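Local coordinates for uncharacterized protein (PDB 3K4I) that is of unknown function but has an RraA-like alpha/beta fold, assembles as a trimer and carries bound magnesium ions, at residues S29-S34 with A187-R192; G55-V60 with D169-D174; V60-V65 with N147-K152. One frame throughout, in Å; residues are numbered along the deposited sequence.

Contact 1 (S29-S34 with A187-R192)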
loop_
_atom_site.group_PDB
_atom_site.type_symbol
_atom_site.label_atom_id
_atom_site.label_comp_id
_atom_site.label_asym_id
_atom_site.label_seq_id
_atom_site.Cartn_x
_atom_site.Cartn_y
_atom_site.Cartn_z
ATOM N N SER C 29 19.443 -10.714 1.709
ATOM C CA SER C 29 18.697 -11.669 2.533
ATOM C C SER C 29 19.137 -13.125 2.276
ATOM O O SER C 29 19.357 -13.894 3.225
ATOM C CB SER C 29 17.207 -11.507 2.284
ATOM O OG SER C 29 16.468 -12.424 3.103
ATOM N N ASP C 30 19.316 -13.495 1.013
ATOM C CA ASP C 30 19.808 -14.859 0.674
ATOM C C ASP C 30 21.215 -15.088 1.251
ATOM O O ASP C 30 21.524 -16.168 1.762
ATOM C CB ASP C 30 19.799 -15.073 -0.854
ATOM C CG ASP C 30 18.390 -15.118 -1.440
ATOM O OD1 ASP C 30 17.396 -15.037 -0.680
ATOM O OD2 ASP C 30 18.267 -15.186 -2.697
ATOM N N ALA C 31 22.045 -14.044 1.243
ATOM C CA ALA C 31 23.391 -14.127 1.821
ATOM C C ALA C 31 23.332 -14.334 3.337
ATOM O O ALA C 31 24.040 -15.173 3.900
ATOM C CB ALA C 31 24.186 -12.861 1.492
ATOM N N LEU C 32 22.504 -13.540 3.990
ATOM C CA LEU C 32 22.284 -13.719 5.421
ATOM C C LEU C 32 21.793 -15.132 5.725
ATOM O O LEU C 32 22.294 -15.760 6.648
ATOM C CB LEU C 32 21.304 -12.706 5.950
ATOM C CG LEU C 32 21.909 -11.318 6.139
ATOM C CD1 LEU C 32 20.719 -10.339 6.283
ATOM C CD2 LEU C 32 22.805 -11.253 7.383
ATOM N N ASP C 33 20.846 -15.622 4.925
ATOM C CA ASP C 33 20.268 -16.946 5.165
ATOM C C ASP C 33 21.362 -18.006 5.116
ATOM O O ASP C 33 21.326 -18.980 5.863
ATOM C CB ASP C 33 19.224 -17.296 4.093
ATOM C CG ASP C 33 17.893 -16.624 4.313
ATOM O OD1 ASP C 33 17.720 -15.916 5.332
ATOM O OD2 ASP C 33 17.019 -16.816 3.436
ATOM N N SER C 34 22.335 -17.824 4.212
ATOM C CA SER C 34 23.469 -18.752 4.096
ATOM C C SER C 34 24.378 -18.726 5.308
ATOM O O SER C 34 25.227 -19.613 5.482
ATOM C CB SER C 34 24.280 -18.508 2.794
ATOM O OG SER C 34 25.074 -17.350 2.885
ATOM N N ALA C 187 30.782 -7.129 5.620
ATOM C CA ALA C 187 31.675 -7.407 4.476
ATOM C C ALA C 187 31.420 -8.793 3.865
ATOM O O ALA C 187 31.299 -8.942 2.650
ATOM C CB ALA C 187 33.157 -7.251 4.868
ATOM N N GLU C 188 31.288 -9.802 4.719
ATOM C CA GLU C 188 31.059 -11.159 4.254
ATOM C C GLU C 188 29.681 -11.289 3.577
ATOM O O GLU C 188 29.554 -11.965 2.568
ATOM C CB GLU C 188 31.184 -12.149 5.422
ATOM C CG GLU C 188 30.884 -13.620 5.076
ATOM C CD GLU C 188 31.906 -14.263 4.136
ATOM O OE1 GLU C 188 33.079 -13.787 4.044
ATOM O OE2 GLU C 188 31.543 -15.260 3.473
ATOM N N VAL C 189 28.649 -10.655 4.138
ATOM C CA VAL C 189 27.305 -10.718 3.551
ATOM C C VAL C 189 27.271 -10.033 2.174
ATOM O O VAL C 189 26.674 -10.538 1.227
ATOM C CB VAL C 189 26.253 -10.138 4.514
ATOM C CG1 VAL C 189 24.930 -9.933 3.807
ATOM C CG2 VAL C 189 26.130 -11.076 5.722
ATOM N N VAL C 190 27.965 -8.914 2.061
ATOM C CA VAL C 190 27.990 -8.185 0.806
ATOM C C VAL C 190 28.706 -9.003 -0.285
ATOM O O VAL C 190 28.227 -9.075 -1.416
ATOM C CB VAL C 190 28.605 -6.771 0.983
ATOM C CG1 VAL C 190 28.941 -6.134 -0.379
ATOM C CG2 VAL C 190 27.627 -5.897 1.757
ATOM N N LEU C 191 29.816 -9.638 0.074
ATOM C CA LEU C 191 30.508 -10.567 -0.812
ATOM C C LEU C 191 29.598 -11.723 -1.267
ATOM O O LEU C 191 29.519 -12.036 -2.466
ATOM C CB LEU C 191 31.774 -11.118 -0.127
ATOM C CG LEU C 191 32.699 -12.062 -0.898
ATOM C CD1 LEU C 191 33.441 -11.293 -1.998
ATOM C CD2 LEU C 191 33.705 -12.699 0.051
ATOM N N ARG C 192 28.873 -12.329 -0.322
ATOM C CA ARG C 192 27.980 -13.417 -0.686
ATOM C C ARG C 192 26.809 -12.946 -1.569
ATOM O O ARG C 192 26.436 -13.638 -2.528
ATOM C CB ARG C 192 27.458 -14.134 0.577
ATOM C CG ARG C 192 28.536 -15.004 1.212
ATOM C CD ARG C 192 28.088 -15.559 2.545
ATOM N NE ARG C 192 29.142 -16.378 3.148
ATOM C CZ ARG C 192 28.980 -17.629 3.570
ATOM N NH1 ARG C 192 27.789 -18.215 3.502
ATOM N NH2 ARG C 192 30.018 -18.284 4.084
#
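R192 and S34 meet at the outer end of a helix crossing in which A31, L32 and V189 form the buried part. The short axes of helices 29-33 and 187-192 approach to 8.3 Å, with 117° between their directions, and A31 lies at the close point: its CB points toward the other helix, 3.4 Å from V189 O. R192 can be followed outward from there. Its CB rests on A31 CB at 3.6 Å. CG stands anti to the carbonyl carbon (chi1 -74°), and the chain then runs extended to NE. R192 CD passes S34 OG at 3.5 Å, and the guanidinium divides its donors. R192 NE gives an almost straight bond (178°) to E188 OE2, 2.7 Å away, on the anti lone pair of that oxygen, as part of a salt bridge; E188 lies one turn earlier on the same helix. R192 NH1 reaches across to S34 OG at 2.9 Å. Both acceptors lie close to the guanidinium plane, so two in-plane bonds fix its rotation.

S34 OG is itself held: the hydroxyl donates to A31 O, three residues earlier, at 2.6 Å from S34 OG, while accepting from R192 NH1. Deeper in, V189 presents its two methyls separately, CG1 to A31 CB and CG2 to L32 CD2, the latter pair 3.7 Å apart. L32 also leans on V179 and V181 of strand 177-181, which puts the methyl cluster between helices and sheet. On helix 25-33, D30 forms a salt bridge with R123 of the second subunit. The arrangement is a helix-helix crossing with an alanine at the close point, joining helix 25-33 to the long helix 186-207 of this RraA-like alpha/beta fold.

Contact 2 (G55-V60 with D169-D174)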
loop_
_atom_site.group_PDB
_atom_site.type_symbol
_atom_site.label_atom_id
_atom_site.label_comp_id
_atom_site.label_asym_id
_atom_site.label_seq_id
_atom_site.Cartn_x
_atom_site.Cartn_y
_atom_site.Cartn_z
ATOM N N GLY C 55 22.725 2.393 4.392
ATOM C CA GLY C 55 23.483 3.200 5.374
ATOM C C GLY C 55 23.569 2.505 6.718
ATOM O O GLY C 55 23.159 1.340 6.863
ATOM N N ILE C 56 24.125 3.217 7.690
ATOM C CA ILE C 56 24.431 2.654 8.994
ATOM C C ILE C 56 23.299 2.966 9.940
ATOM O O ILE C 56 22.904 4.115 10.045
ATOM C CB ILE C 56 25.735 3.311 9.519
ATOM C CG1 ILE C 56 26.858 3.118 8.494
ATOM C CG2 ILE C 56 26.081 2.792 10.894
ATOM C CD1 ILE C 56 27.189 1.616 8.134
ATOM N N ALA C 57 22.805 1.952 10.644
ATOM C CA ALA C 57 21.679 2.133 11.541
ATOM C C ALA C 57 22.031 3.100 12.663
ATOM O O ALA C 57 23.043 2.915 13.339
ATOM C CB ALA C 57 21.258 0.782 12.145
ATOM N N PHE C 58 21.161 4.088 12.880
ATOM C CA PHE C 58 21.184 4.920 14.047
ATOM C C PHE C 58 19.814 4.656 14.669
ATOM O O PHE C 58 18.791 4.927 14.024
ATOM C CB PHE C 58 21.286 6.395 13.647
ATOM C CG PHE C 58 21.235 7.335 14.809
ATOM C CD1 PHE C 58 22.423 7.872 15.312
ATOM C CD2 PHE C 58 20.016 7.641 15.442
ATOM C CE1 PHE C 58 22.425 8.735 16.386
ATOM C CE2 PHE C 58 19.994 8.501 16.557
ATOM C CZ PHE C 58 21.213 9.066 17.014
ATOM N N THR C 59 19.819 4.069 15.855
ATOM C CA THR C 59 18.584 3.533 16.447
ATOM C C THR C 59 17.883 4.527 17.363
ATOM O O THR C 59 18.518 5.328 18.068
ATOM C CB THR C 59 18.857 2.234 17.216
ATOM O OG1 THR C 59 19.910 2.439 18.172
ATOM C CG2 THR C 59 19.281 1.115 16.272
ATOM N N VAL C 60 16.559 4.472 17.358
ATOM C CA VAL C 60 15.750 5.372 18.186
ATOM C C VAL C 60 14.675 4.493 18.806
ATOM O O VAL C 60 13.962 3.791 18.076
ATOM C CB VAL C 60 15.054 6.432 17.296
ATOM C CG1 VAL C 60 14.272 7.419 18.168
ATOM C CG2 VAL C 60 16.090 7.159 16.408
ATOM N N ASP C 169 24.741 -1.265 12.500
ATOM C CA ASP C 169 24.382 -2.334 11.551
ATOM C C ASP C 169 24.160 -1.768 10.129
ATOM O O ASP C 169 23.818 -0.602 9.940
ATOM C CB ASP C 169 23.146 -3.106 12.024
ATOM C CG ASP C 169 23.458 -4.129 13.132
ATOM O OD1 ASP C 169 24.631 -4.426 13.449
ATOM O OD2 ASP C 169 22.476 -4.698 13.669
ATOM N N LEU C 170 24.355 -2.608 9.135
ATOM C CA LEU C 170 24.146 -2.181 7.769
ATOM C C LEU C 170 22.667 -2.332 7.375
ATOM O O LEU C 170 22.134 -3.442 7.399
ATOM C CB LEU C 170 25.059 -3.012 6.866
ATOM C CG LEU C 170 24.814 -2.871 5.358
ATOM C CD1 LEU C 170 25.117 -1.453 4.899
ATOM C CD2 LEU C 170 25.671 -3.902 4.614
HETATM N N MSE C 171 22.034 -1.233 6.958
HETATM C CA MSE C 171 20.588 -1.247 6.584
HETATM C C MSE C 171 20.485 -1.082 5.089
HETATM O O MSE C 171 21.099 -0.136 4.510
HETATM C CB MSE C 171 19.838 -0.065 7.217
HETATM C CG MSE C 171 19.873 -0.012 8.724
HETATM SE SE MSE C 171 19.064 -1.603 9.572
HETATM C CE MSE C 171 17.252 -1.536 8.821
ATOM N N VAL C 172 19.731 -1.970 4.445
ATOM C CA VAL C 172 19.492 -1.851 2.994
ATOM C C VAL C 172 17.994 -2.029 2.798
ATOM O O VAL C 172 17.387 -2.982 3.349
ATOM C CB VAL C 172 20.269 -2.862 2.155
ATOM C CG1 VAL C 172 19.982 -2.606 0.626
ATOM C CG2 VAL C 172 21.797 -2.761 2.449
ATOM N N CYS C 173 17.398 -1.049 2.120
ATOM C CA CYS C 173 15.952 -1.011 1.948
ATOM C C CYS C 173 15.618 -0.655 0.523
ATOM O O CYS C 173 16.272 0.212 -0.051
ATOM C CB CYS C 173 15.341 0.065 2.856
ATOM S SG CYS C 173 15.848 -0.049 4.574
ATOM N N ASP C 174 14.584 -1.305 -0.017
ATOM C CA ASP C 174 14.064 -0.996 -1.349
ATOM C C ASP C 174 12.576 -1.322 -1.444
ATOM O O ASP C 174 11.887 -1.433 -0.409
ATOM C CB ASP C 174 14.901 -1.704 -2.448
ATOM C CG ASP C 174 14.909 -3.239 -2.329
ATOM O OD1 ASP C 174 14.025 -3.856 -1.681
ATOM O OD2 ASP C 174 15.821 -3.854 -2.916
#
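G55 and M171 exchange two backbone hydrogen bonds, the mark of an antiparallel hydrogen-bonded pair. M171 N donates to G55 O at 2.8 Å; G55 N returns a bond to M171 O at 3.0 Å. The next donor, A57 N, finds D169 O at 2.8 Å, so G55 and A57 of strand 53-63 are bonded across. Between them I56 and L170 make the non-hydrogen-bonded pair, their CA atoms 5.0 Å apart. There D169 O takes a further CA-H...O contact from I56 CA (3.4 Å), a second, weaker approach to an oxygen already bonded to A57 N. I56 is bonded on its other side to G84 and V86, so strand 53-63 is shared between two neighbours.

G55 puts no side chain on the face where M171 lies, and M171, a selenomethionine, packs on A57. M171 CG lies anti to the carbonyl carbon (chi1 -59°), where it sits 3.8 Å from A57 CB; the chain is bent at chi2 and chi3, and the side chain also packs on V86 and V88 of strand 85-90. D169, at the loop before the strand, leads its carboxylate away from this pairing: OD2 accepts from Q166 N and OD1 from Q183 N.

The backbone N-H and C=O groups named here are satisfied. Three backbone bonds join the strands, while backbone N-H groups of other segments grip both oxygens of the D169 carboxylate. Such amide donors would probably stabilise its negative charge inside the protein, and they tie the loop before strand 170-174 to Q166 and Q183.

Contact 3 (V60-V65 with N147-K152)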
loop_
_atom_site.group_PDB
_atom_site.type_symbol
_atom_site.label_atom_id
_atom_site.label_comp_id
_atom_site.label_asym_id
_atom_site.label_seq_id
_atom_site.Cartn_x
_atom_site.Cartn_y
_atom_site.Cartn_z
ATOM N N VAL C 60 16.559 4.472 17.358
ATOM C CA VAL C 60 15.750 5.372 18.186
ATOM C C VAL C 60 14.675 4.493 18.806
ATOM O O VAL C 60 13.962 3.791 18.076
ATOM C CB VAL C 60 15.054 6.432 17.296
ATOM C CG1 VAL C 60 14.272 7.419 18.168
ATOM C CG2 VAL C 60 16.090 7.159 16.408
ATOM N N GLN C 61 14.556 4.525 20.137
ATOM C CA GLN C 61 13.545 3.751 20.868
ATOM C C GLN C 61 12.585 4.685 21.610
ATOM O O GLN C 61 13.038 5.554 22.369
ATOM C CB GLN C 61 14.228 2.816 21.871
ATOM C CG GLN C 61 13.226 2.038 22.763
ATOM C CD GLN C 61 12.445 1.048 21.933
ATOM O OE1 GLN C 61 11.189 1.129 21.821
ATOM N NE2 GLN C 61 13.157 0.144 21.295
ATOM N N TYR C 62 11.278 4.492 21.399
ATOM C CA TYR C 62 10.207 5.280 22.049
ATOM C C TYR C 62 9.612 4.461 23.197
ATOM O O TYR C 62 9.914 3.272 23.343
ATOM C CB TYR C 62 9.090 5.664 21.055
ATOM C CG TYR C 62 9.552 6.727 20.082
ATOM C CD1 TYR C 62 9.306 8.082 20.318
ATOM C CD2 TYR C 62 10.232 6.362 18.939
ATOM C CE1 TYR C 62 9.765 9.069 19.440
ATOM C CE2 TYR C 62 10.689 7.331 18.041
ATOM C CZ TYR C 62 10.446 8.683 18.320
ATOM O OH TYR C 62 10.890 9.619 17.418
ATOM N N GLN C 63 8.838 5.138 24.037
ATOM C CA GLN C 63 8.200 4.515 25.210
ATOM C C GLN C 63 6.926 5.286 25.535
ATOM O O GLN C 63 6.706 6.377 25.014
ATOM C CB GLN C 63 9.155 4.521 26.409
ATOM C CG GLN C 63 9.417 5.941 26.971
ATOM C CD GLN C 63 10.462 6.015 28.072
ATOM O OE1 GLN C 63 11.005 7.085 28.319
ATOM N NE2 GLN C 63 10.720 4.902 28.757
ATOM N N PRO C 64 6.097 4.742 26.427
ATOM C CA PRO C 64 4.929 5.533 26.802
ATOM C C PRO C 64 5.276 6.902 27.386
ATOM O O PRO C 64 6.314 7.068 28.049
ATOM C CB PRO C 64 4.229 4.650 27.866
ATOM C CG PRO C 64 4.642 3.252 27.473
ATOM C CD PRO C 64 6.080 3.391 27.016
ATOM N N VAL C 65 4.366 7.859 27.181
ATOM C CA VAL C 65 4.469 9.152 27.813
ATOM C C VAL C 65 4.553 9.024 29.327
ATOM O O VAL C 65 3.793 8.287 29.971
ATOM C CB VAL C 65 3.286 10.065 27.466
ATOM C CG1 VAL C 65 3.382 11.382 28.250
ATOM C CG2 VAL C 65 3.253 10.334 25.958
ATOM N N ASN C 147 2.474 14.077 23.358
ATOM C CA ASN C 147 1.516 13.508 24.327
ATOM C C ASN C 147 1.009 12.104 23.987
ATOM O O ASN C 147 0.054 11.633 24.612
ATOM C CB ASN C 147 0.313 14.451 24.573
ATOM C CG ASN C 147 0.680 15.691 25.381
ATOM O OD1 ASN C 147 0.032 16.735 25.256
ATOM N ND2 ASN C 147 1.709 15.585 26.210
ATOM N N ARG C 148 1.638 11.426 23.023
ATOM C CA ARG C 148 1.232 10.071 22.648
ATOM C C ARG C 148 2.335 9.048 22.869
ATOM O O ARG C 148 2.104 7.932 23.335
ATOM C CB ARG C 148 0.720 10.020 21.203
ATOM C CG ARG C 148 -0.573 10.823 20.995
ATOM C CD ARG C 148 -1.220 10.562 19.624
ATOM N NE ARG C 148 -2.534 11.203 19.520
ATOM C CZ ARG C 148 -2.714 12.465 19.137
ATOM N NH1 ARG C 148 -1.676 13.215 18.800
ATOM N NH2 ARG C 148 -3.933 12.974 19.085
ATOM N N THR C 149 3.549 9.443 22.523
ATOM C CA THR C 149 4.723 8.598 22.720
ATOM C C THR C 149 5.883 9.544 22.990
ATOM O O THR C 149 5.756 10.733 22.716
ATOM C CB THR C 149 4.999 7.681 21.495
ATOM O OG1 THR C 149 5.958 6.682 21.867
ATOM C CG2 THR C 149 5.498 8.469 20.296
ATOM N N GLN C 150 6.962 9.049 23.607
ATOM C CA GLN C 150 8.109 9.889 23.917
ATOM C C GLN C 150 9.419 9.140 23.723
ATOM O O GLN C 150 9.468 7.913 23.812
ATOM C CB GLN C 150 8.029 10.467 25.338
ATOM C CG GLN C 150 8.429 9.498 26.408
ATOM C CD GLN C 150 8.355 10.056 27.817
ATOM O OE1 GLN C 150 7.523 10.933 28.133
ATOM N NE2 GLN C 150 9.193 9.510 28.688
ATOM N N LEU C 151 10.475 9.881 23.396
ATOM C CA LEU C 151 11.788 9.262 23.253
ATOM C C LEU C 151 12.277 8.662 24.561
ATOM O O LEU C 151 12.166 9.289 25.628
ATOM C CB LEU C 151 12.812 10.297 22.779
ATOM C CG LEU C 151 12.606 10.671 21.333
ATOM C CD1 LEU C 151 13.231 12.028 21.040
ATOM C CD2 LEU C 151 13.205 9.589 20.436
ATOM N N LYS C 152 12.811 7.450 24.473
ATOM C CA LYS C 152 13.409 6.777 25.617
ATOM C C LYS C 152 14.925 6.900 25.492
ATOM O O LYS C 152 15.579 7.386 26.399
ATOM C CB LYS C 152 13.020 5.299 25.703
ATOM C CG LYS C 152 13.726 4.578 26.846
ATOM C CD LYS C 152 13.218 3.133 26.973
ATOM C CE LYS C 152 13.531 2.571 28.350
ATOM N NZ LYS C 152 13.075 1.142 28.473
HETATM O O HOH W 1 10.066 1.855 28.459
#
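Y62 pairs with L151 without backbone bonds, and Q63 with Q150, where strands 60-63 and 150-152 run antiparallel but strongly splayed, their short axes 4.3 Å apart at the closest and 122° between their directions. Q63 and Q150 form the hydrogen-bonded pair through both backbones, Q63 N to Q150 O and Q150 N to Q63 O, and K152 N donates to Q61 O beyond them.

The same two glutamines also bond through their side chains. In each, CG sits between the backbone N and the carbonyl carbon (chi1 69° in Q63, 79° in Q150) and the chain then extends. Q150 NE2 gives a hydrogen to Q63 OE1 at 3.0 Å; the acceptor lies near the plane of the Q150 amide, whereas the donor stands above the carbonyl plane of Q63, the two amides being turned well out of one plane. The other end of the Q63 amide, NE2, lies 3.5 Å from K152 CD, and a water 3.1 Å from NE2 also accepts from K152 NZ. Q150 OE1 takes its own bond from D66 N, which fixes that amide at both ends.

On the Y62 side, L151 CD2 sits over one ring face, 3.9 Å from the centroid and displaced toward the rim, a CH-pi contact. L151 CD2 is also tight against V60 CG1 at 3.3 Å. T149 OG1 lies 3.4 Å from Y62 CB, and its hydrogen-bonding partner is N91. R148 turns outward to form salt bridges with D33 and D38 of the third subunit. Farther along, V65 CG2 lies over the backbone of N147 and R148. The arrangement is an antiparallel strand pair at the end of strand 53-63, with glutamines hydrogen-bonded across it and an arginine reaching into the trimer interface.

How the contacts relate
Contacts 2 and 3 use the same strand, 53-63, and share V60: contact 2 binds its early part to strand 170-174 and contact 3 its far end to strand 150-154, with centres about 20 Å apart. Contact 1 stands beside contact 2, where V190 CG2 meets L170 CD2 at 4.0 Å, so the helix crossing packs against the sheet. Contacts 1 and 3 lie on opposite sides of the chain's centre, about 34 Å between centres, though a salt bridge between subunits links their segments in the trimer. Magnesium ions are about 11 Å from the A31 side chain and 14 Å from that of R148, so neither ion touches these side chains.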